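Local coordinates for transferrin binding protein B (PDB 3PQU) that probably captures host transferrin at the bacterial surface as an outer-membrane lipoprotein that serves iron acquisition, at residues A[21-26]-A[438-443]; A[467-472]-A[476-481]; A[501-506]-A[543-548]. All blocks are in the same frame, centred on the assembly; numbering follows the deposited sequence.

Contact 1 of 3, residues A[21-26]-A[438-443]; sequences YQDEET and KYVGTW
Where the N-terminal segment of the chain joins the C-lobe barrel sheet, Tyr21 and Asp23 reach across an intervening strand to Lys438 and Val440. The two segments share no hydrogen bond. Strand 557-568 runs between them and pairs with both, so their nearest backbones stay apart, with Tyr21 CA and Lys438 CA separated by 8.2 Å. Only side chains can close such a gap. The phenol ring of Tyr21 lies across the base of Lys438 at roughly a right angle, and Lys438 CB sits above one ring face, displaced toward the rim, 4.2 Å from Tyr21 CE1. This is a loose contact of a methylene with an aromatic face. Lys438 begins with CG opposite its backbone N (chi1 -172°) and then bends at chi2 (71°), which carries its ammonium group away from the tyrosine to a salt bridge with Asp470 OD2. The aliphatic foot of the lysine therefore serves the ring while its charge serves a neighbouring strand.

Two residues further along, Asp23 approaches Val440 more distantly, its OD1 being 4.4 Å from Val440 CG2. That carboxylate is held by Gln567 NE2, which bonds OD1, and receives a weak bond from Asn396 ND2 at OD2, so the valine methyl flanks an acid whose polar partners lie outside this contact. Glu24 adds a salt bridge to Arg566 of the intervening strand. The arrangement is that of next-but-one strands on one face of an antiparallel barrel sheet, here with the N-terminal segment added beside the closing C-terminal strand.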
ATOM      1  N   TYR A  21      -0.933 -27.663  28.761  1.00 69.76           N
ATOM      2  CA  TYR A  21      -1.471 -26.914  27.631  1.00 70.54           C
ATOM      3  C   TYR A  21      -0.685 -27.166  26.344  1.00 84.00           C
ATOM      4  O   TYR A  21       0.453 -27.633  26.378  1.00 86.17           O
ATOM      5  CB  TYR A  21      -1.533 -25.420  27.953  1.00 82.75           C
ATOM      6  CG  TYR A  21      -2.652 -25.060  28.906  1.00 90.76           C
ATOM      7  CD1 TYR A  21      -3.955 -24.922  28.448  1.00 99.52           C
ATOM      8  CD2 TYR A  21      -2.407 -24.868  30.260  1.00 93.52           C
ATOM      9  CE1 TYR A  21      -4.985 -24.597  29.312  1.00111.01           C
ATOM     10  CE2 TYR A  21      -3.433 -24.543  31.132  1.00100.49           C
ATOM     11  CZ  TYR A  21      -4.720 -24.410  30.652  1.00111.18           C
ATOM     12  OH  TYR A  21      -5.748 -24.089  31.510  1.00114.52           O
ATOM     13  N   GLN A  22      -1.304 -26.846  25.211  1.00 94.78           N
ATOM     14  CA  GLN A  22      -0.734 -27.152  23.903  1.00 73.72           C
ATOM     15  C   GLN A  22      -1.363 -26.243  22.855  1.00 69.89           C
ATOM     16  O   GLN A  22      -2.573 -26.014  22.879  1.00 62.31           O
ATOM     17  CB  GLN A  22      -1.037 -28.606  23.555  1.00 63.80           C
ATOM     18  CG  GLN A  22      -0.038 -29.289  22.653  1.00 62.89           C
ATOM     19  CD  GLN A  22      -0.371 -30.759  22.463  1.00 81.41           C
ATOM     20  OE1 GLN A  22      -1.535 -31.122  22.286  1.00 72.71           O
ATOM     21  NE2 GLN A  22       0.649 -31.613  22.509  1.00 93.20           N
ATOM     22  N   ASP A  23      -0.547 -25.723  21.940  1.00 60.77           N
ATOM     23  CA  ASP A  23      -1.060 -24.902  20.844  1.00 57.48           C
ATOM     24  C   ASP A  23      -2.285 -25.563  20.213  1.00 57.60           C
ATOM     25  O   ASP A  23      -2.290 -26.773  19.983  1.00 61.17           O
ATOM     26  CB  ASP A  23       0.006 -24.726  19.757  1.00 58.35           C
ATOM     27  CG  ASP A  23       1.198 -23.892  20.210  1.00 66.06           C
ATOM     28  OD1 ASP A  23       1.152 -23.300  21.310  1.00 63.67           O
ATOM     29  OD2 ASP A  23       2.184 -23.828  19.442  1.00 67.52           O
ATOM     30  N   GLU A  24      -3.318 -24.784  19.917  1.00 54.46           N
ATOM     31  CA  GLU A  24      -4.476 -25.343  19.227  1.00 64.01           C
ATOM     32  C   GLU A  24      -4.084 -25.690  17.801  1.00 76.57           C
ATOM     33  O   GLU A  24      -3.230 -25.028  17.212  1.00 78.13           O
ATOM     34  CB  GLU A  24      -5.682 -24.384  19.243  1.00 38.85           C
ATOM     35  CG  GLU A  24      -5.597 -23.190  18.307  1.00 77.51           C
ATOM     36  CD  GLU A  24      -6.832 -22.307  18.406  1.00 85.86           C
ATOM     37  OE1 GLU A  24      -7.723 -22.625  19.222  1.00 79.70           O
ATOM     38  OE2 GLU A  24      -6.916 -21.299  17.670  1.00 95.29           O
ATOM     39  N   GLU A  25      -4.693 -26.736  17.252  1.00 90.02           N
ATOM     40  CA  GLU A  25      -4.445 -27.106  15.867  1.00100.63           C
ATOM     41  C   GLU A  25      -5.174 -26.131  14.956  1.00102.18           C
ATOM     42  O   GLU A  25      -6.316 -25.755  15.221  1.00 98.84           O
ATOM     43  CB  GLU A  25      -4.903 -28.537  15.580  1.00117.08           C
ATOM     44  CG  GLU A  25      -6.383 -28.666  15.253  1.00129.17           C
ATOM     45  CD  GLU A  25      -6.713 -29.968  14.546  1.00141.38           C
ATOM     46  OE1 GLU A  25      -7.580 -29.951  13.647  1.00139.97           O
ATOM     47  OE2 GLU A  25      -6.101 -31.005  14.880  1.00149.58           O
ATOM     48  N   THR A  26      -4.505 -25.712  13.890  1.00103.96           N
ATOM     49  CA  THR A  26      -5.082 -24.747  12.967  1.00103.95           C
ATOM     50  C   THR A  26      -4.763 -25.114  11.526  1.00101.63           C
ATOM     51  O   THR A  26      -3.656 -25.558  11.223  1.00103.05           O
ATOM     52  CB  THR A  26      -4.561 -23.324  13.251  1.00 92.95           C
ATOM     53  OG1 THR A  26      -3.129 -23.319  13.183  1.00 93.53           O
ATOM     54  CG2 THR A  26      -5.001 -22.856  14.634  1.00 75.73           C
ATOM     55  N   LYS A 438      -6.209 -19.717  27.408  1.00 61.59           N
ATOM     56  CA  LYS A 438      -4.806 -19.436  27.698  1.00 78.57           C
ATOM     57  C   LYS A 438      -4.007 -19.169  26.418  1.00 73.52           C
ATOM     58  O   LYS A 438      -4.225 -19.818  25.395  1.00 74.90           O
ATOM     59  CB  LYS A 438      -4.176 -20.596  28.471  1.00 89.35           C
ATOM     60  CG  LYS A 438      -2.768 -20.319  28.985  1.00105.56           C
ATOM     61  CD  LYS A 438      -2.782 -19.312  30.127  1.00118.63           C
ATOM     62  CE  LYS A 438      -1.409 -19.173  30.766  1.00124.74           C
ATOM     63  NZ  LYS A 438      -1.463 -18.402  32.040  1.00129.94           N
ATOM     64  N   TYR A 439      -3.088 -18.210  26.484  1.00 66.21           N
ATOM     65  CA  TYR A 439      -2.218 -17.890  25.356  1.00 68.35           C
ATOM     66  C   TYR A 439      -0.763 -17.901  25.809  1.00 62.52           C
ATOM     67  O   TYR A 439      -0.412 -17.244  26.786  1.00 64.82           O
ATOM     68  CB  TYR A 439      -2.546 -16.504  24.794  1.00 68.11           C
ATOM     69  CG  TYR A 439      -3.840 -16.401  24.013  1.00 69.22           C
ATOM     70  CD1 TYR A 439      -3.825 -16.216  22.633  1.00 67.31           C
ATOM     71  CD2 TYR A 439      -5.073 -16.458  24.651  1.00 68.45           C
ATOM     72  CE1 TYR A 439      -5.003 -16.105  21.906  1.00 55.82           C
ATOM     73  CE2 TYR A 439      -6.256 -16.350  23.935  1.00 57.10           C
ATOM     74  CZ  TYR A 439      -6.215 -16.171  22.560  1.00 63.42           C
ATOM     75  OH  TYR A 439      -7.381 -16.063  21.828  1.00 39.06           O
ATOM     76  N   VAL A 440       0.084 -18.639  25.100  1.00 56.41           N
ATOM     77  CA  VAL A 440       1.511 -18.619  25.399  1.00 62.02           C
ATOM     78  C   VAL A 440       2.347 -18.290  24.166  1.00 55.28           C
ATOM     79  O   VAL A 440       2.044 -18.734  23.060  1.00 55.49           O
ATOM     80  CB  VAL A 440       2.007 -19.949  26.021  1.00 65.65           C
ATOM     81  CG1 VAL A 440       1.075 -20.407  27.147  1.00 51.18           C
ATOM     82  CG2 VAL A 440       2.131 -21.019  24.958  1.00 69.42           C
ATOM     83  N   GLY A 441       3.395 -17.501  24.375  1.00 55.47           N
ATOM     84  CA  GLY A 441       4.317 -17.130  23.317  1.00 44.51           C
ATOM     85  C   GLY A 441       5.631 -16.632  23.892  1.00 50.83           C
ATOM     86  O   GLY A 441       6.038 -17.032  24.996  1.00 50.34           O
ATOM     87  N   THR A 442       6.289 -15.755  23.143  1.00 41.72           N
ATOM     88  CA  THR A 442       7.556 -15.171  23.555  1.00 53.50           C
ATOM     89  C   THR A 442       7.514 -13.673  23.252  1.00 60.48           C
ATOM     90  O   THR A 442       6.429 -13.119  23.074  1.00 44.23           O
ATOM     91  CB  THR A 442       8.737 -15.854  22.839  1.00 53.81           C
ATOM     92  OG1 THR A 442       9.972 -15.409  23.406  1.00 47.72           O
ATOM     93  CG2 THR A 442       8.708 -15.555  21.330  1.00 35.62           C
ATOM     94  N   TRP A 443       8.675 -13.021  23.202  1.00 50.24           N
ATOM     95  CA  TRP A 443       8.734 -11.582  22.956  1.00 52.99           C
ATOM     96  C   TRP A 443      10.145 -11.082  22.702  1.00 58.03           C
ATOM     97  O   TRP A 443      11.119 -11.796  22.924  1.00 56.44           O
ATOM     98  CB  TRP A 443       8.125 -10.800  24.125  1.00 55.60           C
ATOM     99  CG  TRP A 443       8.787 -11.045  25.458  1.00 77.39           C
ATOM    100  CD1 TRP A 443       9.053 -12.259  26.033  1.00 92.00           C
ATOM    101  CD2 TRP A 443       9.234 -10.054  26.394  1.00 80.41           C
ATOM    102  NE1 TRP A 443       9.646 -12.083  27.262  1.00 94.09           N
ATOM    103  CE2 TRP A 443       9.770 -10.740  27.509  1.00 88.34           C
ATOM    104  CE3 TRP A 443       9.240  -8.655  26.398  1.00 75.59           C
ATOM    105  CZ2 TRP A 443      10.303 -10.076  28.614  1.00 72.83           C
ATOM    106  CZ3 TRP A 443       9.768  -7.997  27.494  1.00 69.00           C
ATOM    107  CH2 TRP A 443      10.299  -8.708  28.586  1.00 74.00           C
TER

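Contact 2 of 3, residues A[467-472]-A[476-481]; sequences TEFDVN and KKVNGK
Thr467 opens the hairpin by sending its CA-H toward Lys481 O, at 3.3 Å from CA to O. Glu468 follows in a hydrogen-bonded antiparallel pair with Lys481: each backbone N-H donates a hydrogen bond to the other's carbonyl oxygen, and the bond from Lys481 N to Glu468 O measures 2.7 Å. Their charged ends do not meet, since Glu468 OE1 remains 6.0 Å from Lys481 NZ, and the carboxylate has a long, weak ion pair with Lys438.

Phe469 turns to the opposite face of the sheet, in a non-hydrogen-bonded pair with Gly480. With CG beside its backbone N (chi1 -70°), the ring is laid over the partner strand and covers the glycine, one face against Gly480 CA at 3.4 Å from Phe469 CD1. The same CD1 meets Val478 CG1 at 3.6 Å, the two side chains crossing at a slant. Asp470 returns to the face of Glu468 and pairs with Asn479 through two backbone bonds, while its OD2 is engaged by Lys438 in a salt bridge. Val471 lies opposite Val478, with CG2 and CG1 4.2 Å apart, on the apolar face shared with Phe469. Asn472 closes the series: its N donates almost straight to Lys477 O (173° at the hydrogen, 2.7 Å from N to O), and Lys477 N answers to Asn472 O. Lys476 also faces Asn472, which gives a G1 beta bulge beside the turn, where Asn472 OD1 accepts a hydrogen bond from Asp475 N.

Six backbone bonds thus fix this hairpin, and its chemistry is two-sided: a polar, charged outer face, and an inner one of phenylalanine and valines that contributes to the barrel interior.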
ATOM      1  N   THR A 467       5.798 -15.680  27.459  1.00 51.12           N
ATOM      2  CA  THR A 467       4.636 -14.821  27.614  1.00 50.86           C
ATOM      3  C   THR A 467       3.399 -15.689  27.791  1.00 59.01           C
ATOM      4  O   THR A 467       3.208 -16.667  27.071  1.00 59.99           O
ATOM      5  CB  THR A 467       4.449 -13.880  26.426  1.00 51.34           C
ATOM      6  OG1 THR A 467       4.263 -14.641  25.226  1.00 41.16           O
ATOM      7  CG2 THR A 467       5.660 -12.985  26.280  1.00 65.73           C
ATOM      8  N   GLU A 468       2.574 -15.336  28.769  1.00 57.46           N
ATOM      9  CA  GLU A 468       1.380 -16.106  29.079  1.00 62.07           C
ATOM     10  C   GLU A 468       0.222 -15.158  29.327  1.00 59.23           C
ATOM     11  O   GLU A 468       0.349 -14.194  30.079  1.00 59.00           O
ATOM     12  CB  GLU A 468       1.608 -16.983  30.313  1.00 62.66           C
ATOM     13  CG  GLU A 468       2.840 -17.873  30.214  1.00 60.47           C
ATOM     14  CD  GLU A 468       3.002 -18.788  31.415  1.00 85.49           C
ATOM     15  OE1 GLU A 468       2.237 -18.633  32.396  1.00 87.50           O
ATOM     16  OE2 GLU A 468       3.898 -19.662  31.371  1.00 68.31           O
ATOM     17  N   PHE A 469      -0.906 -15.430  28.687  1.00 43.54           N
ATOM     18  CA  PHE A 469      -2.062 -14.560  28.815  1.00 43.04           C
ATOM     19  C   PHE A 469      -3.295 -15.362  29.178  1.00 55.51           C
ATOM     20  O   PHE A 469      -3.558 -16.416  28.603  1.00 63.34           O
ATOM     21  CB  PHE A 469      -2.297 -13.779  27.518  1.00 45.49           C
ATOM     22  CG  PHE A 469      -1.255 -12.724  27.252  1.00 56.17           C
ATOM     23  CD1 PHE A 469      -1.507 -11.388  27.546  1.00 42.55           C
ATOM     24  CD2 PHE A 469      -0.020 -13.068  26.722  1.00 54.93           C
ATOM     25  CE1 PHE A 469      -0.547 -10.416  27.318  1.00 51.01           C
ATOM     26  CE2 PHE A 469       0.944 -12.100  26.484  1.00 54.12           C
ATOM     27  CZ  PHE A 469       0.680 -10.772  26.784  1.00 49.62           C
ATOM     28  N   ASP A 470      -4.038 -14.874  30.157  1.00 55.02           N
ATOM     29  CA  ASP A 470      -5.370 -15.388  30.385  1.00 60.48           C
ATOM     30  C   ASP A 470      -6.305 -14.424  29.682  1.00 61.21           C
ATOM     31  O   ASP A 470      -6.296 -13.219  29.950  1.00 60.60           O
ATOM     32  CB  ASP A 470      -5.688 -15.488  31.881  1.00 47.73           C
ATOM     33  CG  ASP A 470      -4.795 -16.482  32.597  1.00 79.89           C
ATOM     34  OD1 ASP A 470      -4.262 -16.136  33.674  1.00 88.11           O
ATOM     35  OD2 ASP A 470      -4.617 -17.606  32.077  1.00 89.86           O
ATOM     36  N   VAL A 471      -7.083 -14.955  28.752  1.00 56.29           N
ATOM     37  CA  VAL A 471      -8.026 -14.144  28.001  1.00 50.86           C
ATOM     38  C   VAL A 471      -9.458 -14.536  28.346  1.00 59.58           C
ATOM     39  O   VAL A 471      -9.859 -15.686  28.157  1.00 60.45           O
ATOM     40  CB  VAL A 471      -7.780 -14.259  26.484  1.00 51.58           C
ATOM     41  CG1 VAL A 471      -8.877 -13.548  25.708  1.00 44.78           C
ATOM     42  CG2 VAL A 471      -6.415 -13.677  26.128  1.00 47.09           C
ATOM     43  N   ASN A 472     -10.215 -13.581  28.878  1.00 57.40           N
ATOM     44  CA  ASN A 472     -11.607 -13.826  29.241  1.00 49.00           C
ATOM     45  C   ASN A 472     -12.531 -13.047  28.321  1.00 53.08           C
ATOM     46  O   ASN A 472     -12.772 -11.856  28.532  1.00 61.50           O
ATOM     47  CB  ASN A 472     -11.866 -13.428  30.694  1.00 42.87           C
ATOM     48  CG  ASN A 472     -13.178 -13.976  31.228  1.00 74.23           C
ATOM     49  OD1 ASN A 472     -14.213 -13.917  30.563  1.00 66.81           O
ATOM     50  ND2 ASN A 472     -13.141 -14.506  32.449  1.00 76.59           N
ATOM     51  N   LYS A 476     -14.559  -9.593  28.966  1.00 68.55           N
ATOM     52  CA  LYS A 476     -13.682  -8.769  28.137  1.00 74.52           C
ATOM     53  C   LYS A 476     -12.395  -8.337  28.833  1.00 67.24           C
ATOM     54  O   LYS A 476     -12.111  -7.144  28.947  1.00 56.90           O
ATOM     55  CB  LYS A 476     -14.438  -7.542  27.620  1.00 75.31           C
ATOM     56  CG  LYS A 476     -15.617  -7.881  26.728  1.00 83.52           C
ATOM     57  CD  LYS A 476     -15.161  -8.657  25.503  1.00104.83           C
ATOM     58  CE  LYS A 476     -16.340  -9.063  24.635  1.00118.65           C
ATOM     59  NZ  LYS A 476     -17.084  -7.878  24.127  1.00122.63           N
ATOM     60  N   LYS A 477     -11.614  -9.310  29.289  1.00 64.99           N
ATOM     61  CA  LYS A 477     -10.361  -9.004  29.967  1.00 71.17           C
ATOM     62  C   LYS A 477      -9.182  -9.827  29.468  1.00 67.04           C
ATOM     63  O   LYS A 477      -9.304 -11.018  29.174  1.00 60.38           O
ATOM     64  CB  LYS A 477     -10.511  -9.172  31.479  1.00 78.89           C
ATOM     65  CG  LYS A 477     -11.355  -8.092  32.136  1.00 84.01           C
ATOM     66  CD  LYS A 477     -10.528  -7.252  33.105  1.00 92.19           C
ATOM     67  CE  LYS A 477      -9.565  -6.326  32.382  1.00 91.17           C
ATOM     68  NZ  LYS A 477      -8.690  -5.574  33.331  1.00 92.21           N
ATOM     69  N   VAL A 478      -8.036  -9.168  29.373  1.00 62.99           N
ATOM     70  CA  VAL A 478      -6.789  -9.834  29.045  1.00 54.75           C
ATOM     71  C   VAL A 478      -5.810  -9.588  30.184  1.00 65.67           C
ATOM     72  O   VAL A 478      -5.607  -8.447  30.602  1.00 58.04           O
ATOM     73  CB  VAL A 478      -6.197  -9.296  27.729  1.00 50.77           C
ATOM     74  CG1 VAL A 478      -4.870  -9.982  27.418  1.00 46.42           C
ATOM     75  CG2 VAL A 478      -7.183  -9.488  26.585  1.00 52.52           C
ATOM     76  N   ASN A 479      -5.224 -10.662  30.704  1.00 64.24           N
ATOM     77  CA  ASN A 479      -4.186 -10.536  31.720  1.00 60.29           C
ATOM     78  C   ASN A 479      -2.948 -11.304  31.312  1.00 60.73           C
ATOM     79  O   ASN A 479      -3.027 -12.461  30.900  1.00 60.04           O
ATOM     80  CB  ASN A 479      -4.698 -11.003  33.076  1.00 63.87           C
ATOM     81  CG  ASN A 479      -5.900 -10.211  33.528  1.00 74.97           C
ATOM     82  OD1 ASN A 479      -5.760  -9.141  34.122  1.00 82.21           O
ATOM     83  ND2 ASN A 479      -7.091 -10.715  33.222  1.00 79.53           N
ATOM     84  N   GLY A 480      -1.800 -10.653  31.421  1.00 57.83           N
ATOM     85  CA  GLY A 480      -0.597 -11.197  30.831  1.00 65.23           C
ATOM     86  C   GLY A 480       0.580 -11.224  31.771  1.00 62.04           C
ATOM     87  O   GLY A 480       0.687 -10.412  32.685  1.00 55.12           O
ATOM     88  N   LYS A 481       1.471 -12.175  31.532  1.00 75.35           N
ATOM     89  CA  LYS A 481       2.709 -12.280  32.277  1.00 68.55           C
ATOM     90  C   LYS A 481       3.843 -12.436  31.273  1.00 60.48           C
ATOM     91  O   LYS A 481       3.758 -13.256  30.366  1.00 64.37           O
ATOM     92  CB  LYS A 481       2.659 -13.483  33.223  1.00 63.72           C
ATOM     93  CG  LYS A 481       1.527 -13.435  34.250  1.00 59.61           C
ATOM     94  CD  LYS A 481       1.539 -14.659  35.154  1.00 63.58           C
ATOM     95  CE  LYS A 481       0.602 -14.471  36.344  1.00 70.47           C
ATOM     96  NZ  LYS A 481       0.664 -15.604  37.315  1.00 76.02           N
TER

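Contact 3 of 3, residues A[501-506]-A[543-548]; sequences NGFIGS and GELGGQ
Phe503 and Leu545 each place CG between their own backbone N and carbonyl carbon (chi1 59° and 74°), and these rotations aim the two side chains at one another across the strand that separates them. That strand, 531-538, is hydrogen-bonded to both, Phe503 pairing with Gly535, so the segments themselves exchange no backbone bond and their nearest CA atoms, those of Phe503 and Gly547, are 8.5 Å apart.

The far end of the phenylalanine ring does the touching. Its CZ comes to 4.1 Å from Leu545 CD1, and CE2 is equally near that methyl; the ring and the leucine branch cross at about a right angle. Leu545 presents CD1 to the ring, and its other methyl, CD2, packs against Tyr439 of strand 436-448 and against Phe469 and Val471 of strand 467-472, so one leucine spans two groups of apolar neighbours. Beside it, Phe503 CZ lies 3.6 Å from Gly546 O and CE2 lies 3.8 Å from the same oxygen, which approaches the ring obliquely. Further along, the ring end approaches the bare backbone of Gly547, whose CA is 4.6 Å from Phe503 CZ. Gly547 has no side chain, and the ring end faces its backbone.

The touching residues are all buried. Phe503 also has its CB near Val478 CG2, while Leu545 reaches Phe537 of the strand in between. The contact is therefore held by dispersion forces, with a carbonyl oxygen as a polar neighbour of the ring tip, and directional bonding is left to the backbone of the separating strand.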
ATOM      1  N   ASN A 501     -11.716  -5.871  18.184  1.00 38.52           N
ATOM      2  CA  ASN A 501     -10.821  -6.977  17.879  1.00 35.16           C
ATOM      3  C   ASN A 501      -9.405  -6.707  18.367  1.00 44.67           C
ATOM      4  O   ASN A 501      -8.450  -7.303  17.872  1.00 41.89           O
ATOM      5  CB  ASN A 501     -10.823  -7.284  16.388  1.00 32.22           C
ATOM      6  CG  ASN A 501     -10.567  -6.054  15.541  1.00 32.38           C
ATOM      7  OD1 ASN A 501     -10.198  -5.004  16.058  1.00 30.50           O
ATOM      8  ND2 ASN A 501     -10.764  -6.181  14.234  1.00 28.62           N
ATOM      9  N   GLY A 502      -9.279  -5.798  19.333  1.00 38.82           N
ATOM     10  CA  GLY A 502      -7.992  -5.481  19.934  1.00 51.22           C
ATOM     11  C   GLY A 502      -8.124  -5.268  21.431  1.00 61.08           C
ATOM     12  O   GLY A 502      -9.221  -5.370  21.979  1.00 52.66           O
ATOM     13  N   PHE A 503      -7.012  -4.979  22.098  1.00 53.58           N
ATOM     14  CA  PHE A 503      -7.050  -4.661  23.524  1.00 52.71           C
ATOM     15  C   PHE A 503      -6.137  -3.485  23.878  1.00 63.33           C
ATOM     16  O   PHE A 503      -5.208  -3.152  23.136  1.00 51.00           O
ATOM     17  CB  PHE A 503      -6.705  -5.893  24.375  1.00 56.16           C
ATOM     18  CG  PHE A 503      -5.349  -6.472  24.088  1.00 59.46           C
ATOM     19  CD1 PHE A 503      -4.232  -6.027  24.778  1.00 58.44           C
ATOM     20  CD2 PHE A 503      -5.190  -7.459  23.128  1.00 48.77           C
ATOM     21  CE1 PHE A 503      -2.980  -6.554  24.514  1.00 68.50           C
ATOM     22  CE2 PHE A 503      -3.944  -7.991  22.860  1.00 58.22           C
ATOM     23  CZ  PHE A 503      -2.837  -7.540  23.553  1.00 52.98           C
ATOM     24  N   ILE A 504      -6.417  -2.854  25.014  1.00 57.68           N
ATOM     25  CA  ILE A 504      -5.646  -1.700  25.452  1.00 68.17           C
ATOM     26  C   ILE A 504      -5.580  -1.700  26.969  1.00 60.28           C
ATOM     27  O   ILE A 504      -6.555  -2.044  27.631  1.00 63.21           O
ATOM     28  CB  ILE A 504      -6.276  -0.376  24.966  1.00 79.37           C
ATOM     29  CG1 ILE A 504      -6.548  -0.425  23.459  1.00 88.75           C
ATOM     30  CG2 ILE A 504      -5.378   0.809  25.309  1.00 70.48           C
ATOM     31  CD1 ILE A 504      -7.237   0.809  22.922  1.00 90.52           C
ATOM     32  N   GLY A 505      -4.431  -1.320  27.518  1.00 64.86           N
ATOM     33  CA  GLY A 505      -4.243  -1.336  28.957  1.00 75.79           C
ATOM     34  C   GLY A 505      -2.874  -0.860  29.405  1.00 78.85           C
ATOM     35  O   GLY A 505      -2.309   0.080  28.843  1.00 76.87           O
ATOM     36  N   SER A 506      -2.338  -1.521  30.423  1.00 83.49           N
ATOM     37  CA  SER A 506      -1.103  -1.073  31.056  1.00 94.48           C
ATOM     38  C   SER A 506      -0.127  -2.212  31.323  1.00 86.65           C
ATOM     39  O   SER A 506      -0.515  -3.302  31.742  1.00 80.14           O
ATOM     40  CB  SER A 506      -1.411  -0.346  32.372  1.00 97.46           C
ATOM     41  OG  SER A 506      -2.187   0.820  32.152  1.00 97.15           O
ATOM     42  N   GLY A 543      -7.244 -16.703  17.389  1.00 39.42           N
ATOM     43  CA  GLY A 543      -6.345 -17.722  17.904  1.00 45.98           C
ATOM     44  C   GLY A 543      -4.922 -17.259  18.180  1.00 43.81           C
ATOM     45  O   GLY A 543      -4.105 -18.027  18.690  1.00 43.75           O
ATOM     46  N   GLU A 544      -4.625 -16.013  17.827  1.00 40.59           N
ATOM     47  CA  GLU A 544      -3.329 -15.403  18.108  1.00 54.24           C
ATOM     48  C   GLU A 544      -3.524 -13.982  18.619  1.00 43.48           C
ATOM     49  O   GLU A 544      -4.427 -13.274  18.175  1.00 42.47           O
ATOM     50  CB  GLU A 544      -2.457 -15.383  16.845  1.00 48.47           C
ATOM     51  CG  GLU A 544      -2.240 -16.755  16.226  1.00 42.79           C
ATOM     52  CD  GLU A 544      -1.592 -16.707  14.844  1.00 55.07           C
ATOM     53  OE1 GLU A 544      -1.230 -15.607  14.369  1.00 48.16           O
ATOM     54  OE2 GLU A 544      -1.440 -17.783  14.227  1.00 49.66           O
ATOM     55  N   LEU A 545      -2.687 -13.566  19.560  1.00 43.41           N
ATOM     56  CA  LEU A 545      -2.710 -12.184  20.007  1.00 40.67           C
ATOM     57  C   LEU A 545      -1.289 -11.649  20.025  1.00 34.08           C
ATOM     58  O   LEU A 545      -0.319 -12.417  20.069  1.00 39.59           O
ATOM     59  CB  LEU A 545      -3.365 -12.063  21.385  1.00 45.96           C
ATOM     60  CG  LEU A 545      -2.575 -12.527  22.610  1.00 45.36           C
ATOM     61  CD1 LEU A 545      -1.657 -11.421  23.085  1.00 49.88           C
ATOM     62  CD2 LEU A 545      -3.531 -12.912  23.714  1.00 45.50           C
ATOM     63  N   GLY A 546      -1.168 -10.332  19.979  1.00 36.29           N
ATOM     64  CA  GLY A 546       0.126  -9.684  19.985  1.00 47.63           C
ATOM     65  C   GLY A 546      -0.053  -8.242  20.384  1.00 46.46           C
ATOM     66  O   GLY A 546      -1.158  -7.719  20.332  1.00 47.02           O
ATOM     67  N   GLY A 547       1.031  -7.596  20.788  1.00 47.45           N
ATOM     68  CA  GLY A 547       0.950  -6.217  21.218  1.00 41.69           C
ATOM     69  C   GLY A 547       2.315  -5.615  21.433  1.00 56.67           C
ATOM     70  O   GLY A 547       3.338  -6.288  21.283  1.00 49.57           O
ATOM     71  N   GLN A 548       2.333  -4.339  21.787  1.00 54.53           N
ATOM     72  CA  GLN A 548       3.587  -3.644  22.004  1.00 57.57           C
ATOM     73  C   GLN A 548       3.432  -2.611  23.103  1.00 56.80           C
ATOM     74  O   GLN A 548       2.322  -2.183  23.431  1.00 47.30           O
ATOM     75  CB  GLN A 548       4.020  -2.920  20.730  1.00 46.87           C
ATOM     76  CG  GLN A 548       3.633  -1.447  20.745  1.00 50.46           C
ATOM     77  CD  GLN A 548       2.787  -1.055  19.562  1.00 78.46           C
ATOM     78  OE1 GLN A 548       2.698  -1.790  18.576  1.00 80.63           O
ATOM     79  NE2 GLN A 548       2.161   0.114  19.648  1.00 80.27           N
TER

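All three contacts belong to one curled antiparallel sheet, the C-lobe barrel. The centres of contacts 1 and 2 are about 12 Å apart, those of contacts 1 and 3 about 15 Å, and those of contacts 2 and 3 about 9 Å. In sequence, contact 1 closes before contact 2 opens, and contact 2 before contact 3. Strands 436-448 and 467-472 are neighbours, joined where Tyr439 O meets Phe469 N at 2.7 Å, a probable hydrogen bond. The barrel interior joins contacts 2 and 3, with Val471 CG2 at 3.8 Å from Leu545 CD2. Contact 1 is a surface contact that attaches the N-terminal segment to the outside of the barrel, yet its strand 436-448 sends Tyr439 inward to Leu545.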